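PDB 4W4T: MxaA from Stigmatella aurantiaca, which probably releases the finished myxalamid chain by NADPH-dependent reduction, through the terminal short-chain-dehydrogenase-like reductase domain that this chain represents. Local coordinates for residues Thr57-Gly62 and Arg171-Leu176; Pro127-Ser132 and Gln137-Glu142; Asp144-Asn149 and Arg175-Thr180; Lys183-Val188 and Lys227-Ala232. All blocks are in the same frame, centred on the assembly; numbering follows the deposited sequence.

Contact 1. Residues Thr57-Gly62 and Arg171-Leu176; sequences TILLTG and REILRL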
# COMPACT_ATOMS: atom_id res chain seq x y z
N THR A 57 -27.06 -5.52 31.79
CA THR A 57 -26.61 -4.79 30.61
C THR A 57 -25.15 -5.07 30.28
O THR A 57 -24.34 -5.31 31.16
CB THR A 57 -26.71 -3.27 30.80
OG1 THR A 57 -25.91 -2.94 31.93
CG2 THR A 57 -28.15 -2.84 31.05
N ILE A 58 -24.84 -5.01 28.99
CA ILE A 58 -23.50 -5.28 28.51
C ILE A 58 -23.11 -4.27 27.44
O ILE A 58 -23.89 -3.98 26.54
CB ILE A 58 -23.40 -6.72 27.93
CG1 ILE A 58 -23.52 -7.74 29.06
CG2 ILE A 58 -22.12 -6.88 27.12
CD1 ILE A 58 -23.60 -9.21 28.61
N LEU A 59 -21.90 -3.73 27.54
CA LEU A 59 -21.38 -2.91 26.46
C LEU A 59 -20.46 -3.72 25.55
O LEU A 59 -19.48 -4.30 26.01
CB LEU A 59 -20.63 -1.70 27.00
CG LEU A 59 -19.98 -0.84 25.91
CD1 LEU A 59 -21.01 -0.13 25.05
CD2 LEU A 59 -18.99 0.17 26.51
N LEU A 60 -20.78 -3.75 24.26
CA LEU A 60 -19.93 -4.41 23.27
C LEU A 60 -19.29 -3.39 22.35
O LEU A 60 -19.96 -2.56 21.76
CB LEU A 60 -20.74 -5.42 22.44
CG LEU A 60 -20.00 -6.16 21.32
CD1 LEU A 60 -18.83 -6.98 21.87
CD2 LEU A 60 -20.97 -7.04 20.54
N THR A 61 -17.97 -3.44 22.24
CA THR A 61 -17.32 -2.68 21.19
C THR A 61 -16.98 -3.63 20.04
O THR A 61 -16.64 -4.80 20.26
CB THR A 61 -16.03 -1.95 21.70
OG1 THR A 61 -15.07 -2.89 22.16
CG2 THR A 61 -16.36 -1.00 22.84
N GLY A 62 -17.09 -3.12 18.82
CA GLY A 62 -16.66 -3.85 17.66
C GLY A 62 -17.79 -4.62 16.99
O GLY A 62 -17.52 -5.51 16.18
N ARG A 171 -7.69 2.44 26.94
CA ARG A 171 -7.62 3.30 28.13
C ARG A 171 -9.00 3.85 28.51
O ARG A 171 -9.39 3.83 29.68
CB ARG A 171 -6.64 4.46 27.89
CG ARG A 171 -6.46 5.34 29.12
CD ARG A 171 -5.71 6.65 28.81
NE ARG A 171 -6.45 7.52 27.90
CZ ARG A 171 -5.94 8.62 27.34
NH1 ARG A 171 -4.69 8.97 27.60
NH2 ARG A 171 -6.68 9.36 26.53
N GLU A 172 -9.75 4.31 27.52
CA GLU A 172 -11.06 4.92 27.81
C GLU A 172 -12.07 3.87 28.28
O GLU A 172 -12.95 4.15 29.09
CB GLU A 172 -11.58 5.67 26.58
CG GLU A 172 -10.69 6.86 26.19
CD GLU A 172 -10.49 7.85 27.35
OE1 GLU A 172 -11.40 8.67 27.61
OE2 GLU A 172 -9.42 7.80 28.00
N ILE A 173 -11.94 2.65 27.75
CA ILE A 173 -12.76 1.53 28.19
C ILE A 173 -12.45 1.22 29.64
O ILE A 173 -13.36 0.97 30.45
CB ILE A 173 -12.51 0.26 27.31
CG1 ILE A 173 -13.23 0.42 25.96
CG2 ILE A 173 -12.93 -1.04 28.03
CD1 ILE A 173 -14.77 0.45 26.07
N LEU A 174 -11.17 1.25 30.00
CA LEU A 174 -10.79 1.03 31.40
C LEU A 174 -11.32 2.14 32.29
O LEU A 174 -11.72 1.91 33.42
CB LEU A 174 -9.27 0.92 31.55
CG LEU A 174 -8.68 -0.32 30.88
CD1 LEU A 174 -7.15 -0.27 30.88
CD2 LEU A 174 -9.19 -1.60 31.58
N ARG A 175 -11.33 3.36 31.76
CA ARG A 175 -11.92 4.49 32.46
C ARG A 175 -13.40 4.26 32.77
O ARG A 175 -13.86 4.49 33.88
CB ARG A 175 -11.75 5.76 31.62
CG ARG A 175 -11.92 7.03 32.39
CD ARG A 175 -11.77 8.27 31.49
NE ARG A 175 -10.48 8.32 30.77
CZ ARG A 175 -9.31 8.61 31.34
NH1 ARG A 175 -9.23 8.85 32.64
NH2 ARG A 175 -8.22 8.65 30.60
N LEU A 176 -14.14 3.81 31.77
CA LEU A 176 -15.56 3.52 31.94
C LEU A 176 -15.77 2.38 32.94
O LEU A 176 -16.69 2.41 33.77
CB LEU A 176 -16.19 3.18 30.59
CG LEU A 176 -17.67 2.80 30.60
CD1 LEU A 176 -18.54 4.01 30.95
CD2 LEU A 176 -18.09 2.19 29.27
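A strand of the Rossmann-type parallel sheet meets a covering helix where Leu59 and Thr61 face Ile173 and Leu176. Strand 57-61 and the helical segment 171-176 run antiparallel, at 177°, with axes 12.0 Å apart, as expected when a helix lies on a parallel sheet. Leu59 and Thr61, two apart on the strand, both point to this helix, and branched aliphatic chains suit the buried interface. Leu59 sends one branch across the other leucine: CD2 lies 3.5 Å from CD2 of Leu176. Thr61 and Ile173 approach tip to tip, the methyl CG2 standing 3.9 Å from Ile173 CD1. A threonine suits this place because it serves two environments. With chi1 at 61° its OG1 lies between backbone N and carbonyl carbon, bonded to His148 ND1, while CG2 is left for the apolar contact. Gly62 then begins the glycine-rich turn after the strand; its positive phi would jam a CB against the preceding carbonyl. This turn continues to Thr64, Gly65, Phe66 and Leu67, which bind NADPH in this protein.

On a flank of the helix, turned from the strand, Glu172 sits between two arginines. Arg175 grips it side-on with two nitrogens, NE and NH2, and both bonds converge on OE2. The carboxylate's other oxygen, OE1, takes the backbone N of Leu128. Arg171 adds a third donor, its NE 3.0 Å from Glu172 OE2 on the anti side, with that oxygen tilted out of the Arg171 guanidinium plane.

Contact 2. Residues Pro127-Ser132 and Gln137-Glu142; sequences PLLGLS and QRLSEE
Leu131 and Leu139 bring the backbones nearest, their CA atoms 9.1 Å apart, where the irregular loop 127-132 leads into helix 133-142 of the Rossmann-type domain. The loop curls through positive phi at Leu128, Leu129 and Gly130, closed by backbone bonds from Gly130 N to Pro127 O and from Leu131 N to Leu128 O. Glycine fits the last of these positions, where a CB would strike the carbonyl before it. Ser132 then takes the N-cap position, its short hydroxyl side chain capping a backbone N of the first helical turn.

Contact between the two segments is purely apolar. The side chains of Leu131 and Leu139 cross at about a right angle, with Leu131 CD1 set 3.6 Å from Leu139 CD2 and also near Leu139 CB. Leu139 has its CG anti to the backbone N (chi1 -166°), which carries CD2 out to this meeting. Leu129 touches the same methyl more loosely, its CD1 4.5 Å from Leu139 CD2. Behind them lies helix 159-177, with Leu176 against Leu139 and Ile173 against Leu129.

Two polar side chains of the helix bond within it. Ser140 OG donates to Gln137 O at 2.6 Å and also meets Thr180 OG1. Glu141 OE2 lies in the amide plane of Gln137 and accepts from NE2 at 2.9 Å on its anti side, 30° out of the carboxylate plane, nearly straight at 172°.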
# COMPACT_ATOMS: atom_id res chain seq x y z
N PRO A 127 -11.69 10.50 22.97
CA PRO A 127 -11.84 10.57 24.43
C PRO A 127 -13.25 10.19 24.85
O PRO A 127 -14.20 10.57 24.17
CB PRO A 127 -11.57 12.06 24.75
CG PRO A 127 -10.70 12.53 23.63
CD PRO A 127 -11.09 11.73 22.41
N LEU A 128 -13.36 9.45 25.95
CA LEU A 128 -14.67 9.03 26.46
C LEU A 128 -15.47 8.27 25.41
O LEU A 128 -16.70 8.27 25.44
CB LEU A 128 -15.46 10.25 26.95
CG LEU A 128 -14.79 11.18 27.97
CD1 LEU A 128 -15.80 12.24 28.44
CD2 LEU A 128 -14.24 10.41 29.16
N LEU A 129 -14.77 7.61 24.48
CA LEU A 129 -15.42 6.84 23.42
C LEU A 129 -16.29 7.72 22.53
O LEU A 129 -17.24 7.25 21.93
CB LEU A 129 -16.27 5.71 24.01
CG LEU A 129 -15.60 4.87 25.09
CD1 LEU A 129 -16.60 3.91 25.74
CD2 LEU A 129 -14.40 4.11 24.49
N GLY A 130 -15.97 9.01 22.47
CA GLY A 130 -16.71 9.93 21.63
C GLY A 130 -17.95 10.51 22.29
O GLY A 130 -18.69 11.27 21.67
N LEU A 131 -18.15 10.18 23.56
CA LEU A 131 -19.33 10.64 24.29
C LEU A 131 -19.06 11.97 24.98
O LEU A 131 -17.92 12.30 25.29
CB LEU A 131 -19.75 9.61 25.35
CG LEU A 131 -19.97 8.16 24.92
CD1 LEU A 131 -20.38 7.31 26.13
CD2 LEU A 131 -21.01 8.10 23.84
N SER A 132 -20.12 12.74 25.22
CA SER A 132 -20.02 13.93 26.07
C SER A 132 -19.81 13.50 27.51
O SER A 132 -20.05 12.35 27.85
CB SER A 132 -21.29 14.77 25.96
OG SER A 132 -22.38 14.10 26.57
N GLN A 137 -21.03 9.74 31.74
CA GLN A 137 -21.48 9.50 33.10
C GLN A 137 -22.71 8.59 33.10
O GLN A 137 -22.82 7.69 33.93
CB GLN A 137 -21.81 10.84 33.81
CG GLN A 137 -22.46 10.62 35.16
CD GLN A 137 -21.59 9.88 36.15
OE1 GLN A 137 -20.36 9.99 36.12
NE2 GLN A 137 -22.22 9.13 37.06
N ARG A 138 -23.62 8.82 32.16
CA ARG A 138 -24.82 7.98 32.08
C ARG A 138 -24.45 6.53 31.73
O ARG A 138 -24.96 5.58 32.34
CB ARG A 138 -25.80 8.53 31.03
CG ARG A 138 -27.10 7.74 30.93
CD ARG A 138 -28.15 8.52 30.14
NE ARG A 138 -27.82 8.65 28.72
CZ ARG A 138 -27.35 9.75 28.13
NH1 ARG A 138 -27.14 10.87 28.83
NH2 ARG A 138 -27.09 9.75 26.83
N LEU A 139 -23.56 6.36 30.76
CA LEU A 139 -23.13 5.03 30.37
C LEU A 139 -22.46 4.34 31.56
O LEU A 139 -22.63 3.13 31.77
CB LEU A 139 -22.19 5.09 29.17
CG LEU A 139 -21.90 3.78 28.43
CD1 LEU A 139 -23.16 3.27 27.76
CD2 LEU A 139 -20.77 3.98 27.41
N SER A 140 -21.72 5.11 32.36
CA SER A 140 -21.02 4.59 33.52
C SER A 140 -21.97 4.11 34.62
O SER A 140 -21.55 3.42 35.55
CB SER A 140 -20.08 5.64 34.11
OG SER A 140 -20.77 6.49 35.03
N GLU A 141 -23.23 4.54 34.54
CA GLU A 141 -24.25 4.11 35.51
C GLU A 141 -25.00 2.88 35.00
O GLU A 141 -25.48 2.06 35.79
CB GLU A 141 -25.24 5.25 35.78
CG GLU A 141 -24.64 6.44 36.49
CD GLU A 141 -25.48 7.70 36.33
OE1 GLU A 141 -26.53 7.65 35.64
OE2 GLU A 141 -25.07 8.75 36.88
N GLU A 142 -25.10 2.75 33.69
CA GLU A 142 -26.00 1.77 33.08
C GLU A 142 -25.36 0.39 32.83
O GLU A 142 -26.03 -0.64 32.97
CB GLU A 142 -26.56 2.35 31.78
CG GLU A 142 -27.43 3.58 32.04
CD GLU A 142 -28.26 4.01 30.83
OE1 GLU A 142 -27.95 3.60 29.70
OE2 GLU A 142 -29.23 4.77 31.03

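Contact 3. Residues Asp144-Asn149 and Arg175-Thr180; sequences DAIYHN and RLATRT. With ACT (acetate ion), chain C.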
# COMPACT_ATOMS: atom_id res chain seq x y z
N ASP A 144 -23.24 -3.06 33.07
CA ASP A 144 -22.79 -3.99 34.09
C ASP A 144 -21.45 -4.62 33.73
O ASP A 144 -20.63 -4.88 34.60
CB ASP A 144 -23.83 -5.10 34.34
CG ASP A 144 -25.08 -4.60 35.08
OD1 ASP A 144 -25.04 -3.51 35.70
OD2 ASP A 144 -26.10 -5.32 35.08
N ALA A 145 -21.26 -4.89 32.45
CA ALA A 145 -20.03 -5.54 32.00
C ALA A 145 -19.66 -5.12 30.57
O ALA A 145 -20.50 -4.65 29.80
CB ALA A 145 -20.17 -7.06 32.12
N ILE A 146 -18.39 -5.27 30.24
CA ILE A 146 -17.86 -4.80 28.96
C ILE A 146 -17.14 -5.92 28.20
O ILE A 146 -16.27 -6.58 28.75
CB ILE A 146 -16.87 -3.63 29.15
CG1 ILE A 146 -17.57 -2.46 29.85
CG2 ILE A 146 -16.31 -3.18 27.79
CD1 ILE A 146 -16.63 -1.56 30.62
N TYR A 147 -17.52 -6.11 26.95
CA TYR A 147 -16.77 -6.95 26.02
C TYR A 147 -16.07 -6.01 25.04
O TYR A 147 -16.71 -5.43 24.17
CB TYR A 147 -17.68 -7.95 25.29
CG TYR A 147 -18.24 -9.04 26.20
CD1 TYR A 147 -19.18 -8.75 27.16
CD2 TYR A 147 -17.82 -10.36 26.07
CE1 TYR A 147 -19.70 -9.73 28.00
CE2 TYR A 147 -18.33 -11.35 26.91
CZ TYR A 147 -19.27 -11.03 27.87
OH TYR A 147 -19.79 -12.01 28.69
N HIS A 148 -14.76 -5.86 25.21
CA HIS A 148 -14.02 -4.91 24.39
C HIS A 148 -13.32 -5.61 23.20
O HIS A 148 -12.23 -6.17 23.33
CB HIS A 148 -13.02 -4.14 25.27
CG HIS A 148 -12.21 -3.13 24.52
ND1 HIS A 148 -12.70 -2.45 23.42
CD2 HIS A 148 -10.93 -2.70 24.68
CE1 HIS A 148 -11.77 -1.64 22.95
NE2 HIS A 148 -10.68 -1.78 23.68
N ASN A 149 -13.99 -5.59 22.06
CA ASN A 149 -13.51 -6.23 20.84
C ASN A 149 -13.25 -5.21 19.72
O ASN A 149 -12.88 -5.56 18.61
CB ASN A 149 -14.52 -7.29 20.36
CG ASN A 149 -14.10 -7.96 19.06
OD1 ASN A 149 -12.95 -8.38 18.90
ND2 ASN A 149 -15.01 -8.01 18.09
N ARG A 175 -11.33 3.36 31.76
CA ARG A 175 -11.92 4.49 32.46
C ARG A 175 -13.40 4.26 32.77
O ARG A 175 -13.86 4.49 33.88
CB ARG A 175 -11.75 5.76 31.62
CG ARG A 175 -11.92 7.03 32.39
CD ARG A 175 -11.77 8.27 31.49
NE ARG A 175 -10.48 8.32 30.77
CZ ARG A 175 -9.31 8.61 31.34
NH1 ARG A 175 -9.23 8.85 32.64
NH2 ARG A 175 -8.22 8.65 30.60
N LEU A 176 -14.14 3.81 31.77
CA LEU A 176 -15.56 3.52 31.94
C LEU A 176 -15.77 2.38 32.94
O LEU A 176 -16.69 2.41 33.77
CB LEU A 176 -16.19 3.18 30.59
CG LEU A 176 -17.67 2.80 30.60
CD1 LEU A 176 -18.54 4.01 30.95
CD2 LEU A 176 -18.09 2.19 29.27
N ALA A 177 -14.90 1.37 32.87
CA ALA A 177 -15.01 0.20 33.73
C ALA A 177 -14.74 0.55 35.20
O ALA A 177 -15.09 -0.22 36.09
CB ALA A 177 -14.05 -0.89 33.26
N THR A 178 -14.12 1.70 35.45
CA THR A 178 -13.83 2.11 36.81
C THR A 178 -14.59 3.38 37.22
O THR A 178 -14.34 3.92 38.29
CB THR A 178 -12.32 2.35 37.03
OG1 THR A 178 -11.84 3.30 36.07
CG2 THR A 178 -11.54 1.05 36.91
N ARG A 179 -15.49 3.85 36.36
CA ARG A 179 -16.24 5.08 36.63
C ARG A 179 -17.59 4.76 37.26
O ARG A 179 -18.37 3.98 36.71
CB ARG A 179 -16.45 5.88 35.34
CG ARG A 179 -17.19 7.23 35.52
CD ARG A 179 -16.33 8.25 36.25
NE ARG A 179 -15.03 8.44 35.59
CZ ARG A 179 -14.76 9.35 34.65
NH1 ARG A 179 -15.69 10.19 34.20
NH2 ARG A 179 -13.54 9.40 34.14
N THR A 180 -17.87 5.40 38.39
CA THR A 180 -19.15 5.25 39.08
C THR A 180 -19.23 3.92 39.80
O THR A 180 -19.28 3.87 41.03
CB THR A 180 -20.33 5.36 38.09
OG1 THR A 180 -20.26 6.60 37.38
CG2 THR A 180 -21.66 5.29 38.84
C ACT C . -13.51 12.55 32.01
O ACT C . -13.27 13.43 31.12
OXT ACT C . -14.66 12.42 32.56
CH3 ACT C . -12.40 11.63 32.45
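Ile146 presses its CD1 against Ala177, 3.8 Å from the alanine CB, and this is the tight part of a contact within the beta-alpha-beta unit of strand 145-148, helix 159-177 and strand 185-188. The CA atoms of Ile146 and Ala177 are only 7.5 Å apart; the small alanine permits that approach, and the longer isoleucine spans it. With CG1 beside the backbone N (chi1 -60°), the same CD1 also reaches Leu176 CD2, at 4.2 Å.

The other side of the segment 175-180 is looser and polar. Here Arg179, bent at chi2 and chi3, binds an acetate ion probably from the crystallisation liquor. Its NH1 meets OXT of the acetate at 3.0 Å and 162°, with the anion at the edge of the guanidinium group. Arg175 CD also lies near the ion, whose methyl is doubtfully placed. A leucine in place of Arg179 would probably leave acetate OXT without its N-H donor and the bound anion free to drift.

Methyl packing thus joins helix to strand, while Arg179 on the polar side carries a positive charge that probably drew the acetate; the charge of Arg175 is already met by Glu172.

Contact 4. Residues Lys183-Val188 and Lys227-Ala232; sequences KPLHYV and KLVREA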
# COMPACT_ATOMS: atom_id res chain seq x y z
N LYS A 183 -17.05 -2.42 36.58
CA LYS A 183 -17.57 -3.23 35.49
C LYS A 183 -16.53 -4.23 35.02
O LYS A 183 -15.47 -3.85 34.51
CB LYS A 183 -18.02 -2.34 34.32
CG LYS A 183 -18.93 -1.19 34.73
CD LYS A 183 -19.24 -0.28 33.56
CE LYS A 183 -19.97 1.02 34.02
NZ LYS A 183 -19.15 1.81 34.99
N PRO A 184 -16.81 -5.53 35.18
CA PRO A 184 -15.88 -6.52 34.64
C PRO A 184 -15.65 -6.31 33.15
O PRO A 184 -16.55 -5.90 32.39
CB PRO A 184 -16.58 -7.85 34.91
CG PRO A 184 -17.38 -7.58 36.15
CD PRO A 184 -17.88 -6.16 35.97
N LEU A 185 -14.42 -6.60 32.74
CA LEU A 185 -13.98 -6.36 31.38
C LEU A 185 -13.49 -7.64 30.73
O LEU A 185 -12.56 -8.28 31.21
CB LEU A 185 -12.88 -5.31 31.36
CG LEU A 185 -12.16 -5.23 30.01
CD1 LEU A 185 -13.09 -4.67 28.94
CD2 LEU A 185 -10.90 -4.40 30.15
N HIS A 186 -14.12 -8.03 29.63
CA HIS A 186 -13.64 -9.18 28.87
C HIS A 186 -12.95 -8.62 27.65
O HIS A 186 -13.59 -8.11 26.72
CB HIS A 186 -14.80 -10.11 28.55
CG HIS A 186 -15.59 -10.46 29.76
ND1 HIS A 186 -15.08 -11.27 30.75
CD2 HIS A 186 -16.80 -10.03 30.21
CE1 HIS A 186 -15.96 -11.36 31.74
NE2 HIS A 186 -17.01 -10.62 31.43
N TYR A 187 -11.62 -8.66 27.68
CA TYR A 187 -10.82 -7.94 26.69
C TYR A 187 -10.34 -8.86 25.58
O TYR A 187 -9.66 -9.85 25.83
CB TYR A 187 -9.63 -7.26 27.37
CG TYR A 187 -8.70 -6.63 26.37
CD1 TYR A 187 -9.18 -5.67 25.48
CD2 TYR A 187 -7.38 -7.02 26.27
CE1 TYR A 187 -8.35 -5.10 24.53
CE2 TYR A 187 -6.53 -6.45 25.32
CZ TYR A 187 -7.03 -5.50 24.46
OH TYR A 187 -6.21 -4.94 23.50
N VAL A 188 -10.70 -8.53 24.34
CA VAL A 188 -10.22 -9.29 23.19
C VAL A 188 -8.90 -8.72 22.70
O VAL A 188 -8.83 -7.66 22.06
CB VAL A 188 -11.25 -9.33 22.06
CG1 VAL A 188 -10.76 -10.26 20.94
CG2 VAL A 188 -12.61 -9.84 22.62
N LYS A 227 -1.01 -4.43 28.06
CA LYS A 227 -0.31 -3.93 29.26
C LYS A 227 -1.23 -3.06 30.12
O LYS A 227 -1.26 -3.19 31.34
CB LYS A 227 0.94 -3.15 28.88
CG LYS A 227 2.03 -4.00 28.23
CD LYS A 227 2.72 -4.88 29.24
CE LYS A 227 3.82 -4.12 29.96
NZ LYS A 227 4.53 -5.04 30.91
N LEU A 228 -1.99 -2.18 29.47
CA LEU A 228 -2.91 -1.30 30.19
C LEU A 228 -3.96 -2.12 30.93
O LEU A 228 -4.27 -1.85 32.09
CB LEU A 228 -3.60 -0.33 29.24
CG LEU A 228 -2.71 0.77 28.66
CD1 LEU A 228 -3.52 1.65 27.72
CD2 LEU A 228 -2.10 1.61 29.77
N VAL A 229 -4.48 -3.14 30.24
CA VAL A 229 -5.52 -3.99 30.81
C VAL A 229 -4.95 -4.80 31.98
O VAL A 229 -5.61 -4.95 33.03
CB VAL A 229 -6.12 -4.92 29.74
CG1 VAL A 229 -7.05 -5.94 30.37
CG2 VAL A 229 -6.88 -4.10 28.71
N ARG A 230 -3.73 -5.29 31.83
CA ARG A 230 -3.10 -6.01 32.94
C ARG A 230 -2.89 -5.13 34.18
O ARG A 230 -3.13 -5.57 35.31
CB ARG A 230 -1.78 -6.63 32.47
CG ARG A 230 -2.01 -7.79 31.50
CD ARG A 230 -0.77 -8.63 31.21
NE ARG A 230 -1.12 -9.64 30.21
CZ ARG A 230 -1.70 -10.80 30.50
NH1 ARG A 230 -1.96 -11.11 31.77
NH2 ARG A 230 -2.02 -11.65 29.53
N GLU A 231 -2.47 -3.89 33.98
CA GLU A 231 -2.32 -2.99 35.13
C GLU A 231 -3.66 -2.73 35.82
O GLU A 231 -3.71 -2.63 37.04
CB GLU A 231 -1.68 -1.66 34.72
CG GLU A 231 -1.61 -0.60 35.84
CD GLU A 231 -0.79 -1.02 37.07
OE1 GLU A 231 -0.02 -2.00 36.99
OE2 GLU A 231 -0.92 -0.37 38.13
N ALA A 232 -4.72 -2.61 35.04
CA ALA A 232 -6.06 -2.43 35.60
C ALA A 232 -6.41 -3.64 36.45
O ALA A 232 -6.96 -3.50 37.55
CB ALA A 232 -7.09 -2.23 34.51
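Val229 lies over one face of the Tyr187 ring, its two methyls dividing the work between strand 185-188 and the helix 217-234 that covers it in the Rossmann-type fold. Methyl CG2 makes a CH-pi contact 4.0 Å from the Tyr187 ring centroid, 17° off the normal and shifted toward the rim, so that CD2 is its nearest ring atom. Methyl CG1 turns to the strand instead, 4.2 Å from Leu185 CD2 and equally far from Tyr187 CB. The valine side chain crosses obliquely against both partners, and its beta-branch suits the place by supplying two methyls close to the helix backbone. Tyr187 has CG anti to the backbone N (chi1 174°), which swings the ring out from the sheet with a face toward the helix. Its ring also meets that of His148 on the adjoining strand, while Val239 and Ile241 adjoin Val229 from beyond the two segments.

Between Leu185 and Tyr187, His186 points away from the helix, as alternation along a strand requires, and its ND1 bonds to Thr240 OG1. An alanine at Val229 would probably open a gap over the Tyr187 ring and take one methyl neighbour from Leu185 CD2.

The tyrosine side chain comes within about 3 Å of that of Lys222, which binds NADPH and whose NZ bonds to Val188 O. The apolar contact of Val229 with one ring face is thus consistent with a second-shell role, fixing the ring that borders a cofactor-binding lysine.

How the contacts relate
From the N terminus, strand 57-61 opens the longest loop, which contact 1 closes on helix 159-177. Contact 2 lies wholly within that loop, a short local closure between 127-132 and helix 133-142. Contact 3 opens inside it too, at strand 145-148, and ends on the same helix, sharing Arg175 and Leu176 with contact 1. Contact 4 follows in series, joining strand 185-188 to helix 217-234. Strands 57-61, 145-148 and 185-188 are neighbours in one parallel sheet, so contacts 1 and 3 fasten two adjacent strands to one helix, 159-177, and contact 4 the next strand to helix 217-234. Lys183 NZ links the C-terminal ends of helices 133-142 and 159-177, bonding Ser140 O and Leu176 O.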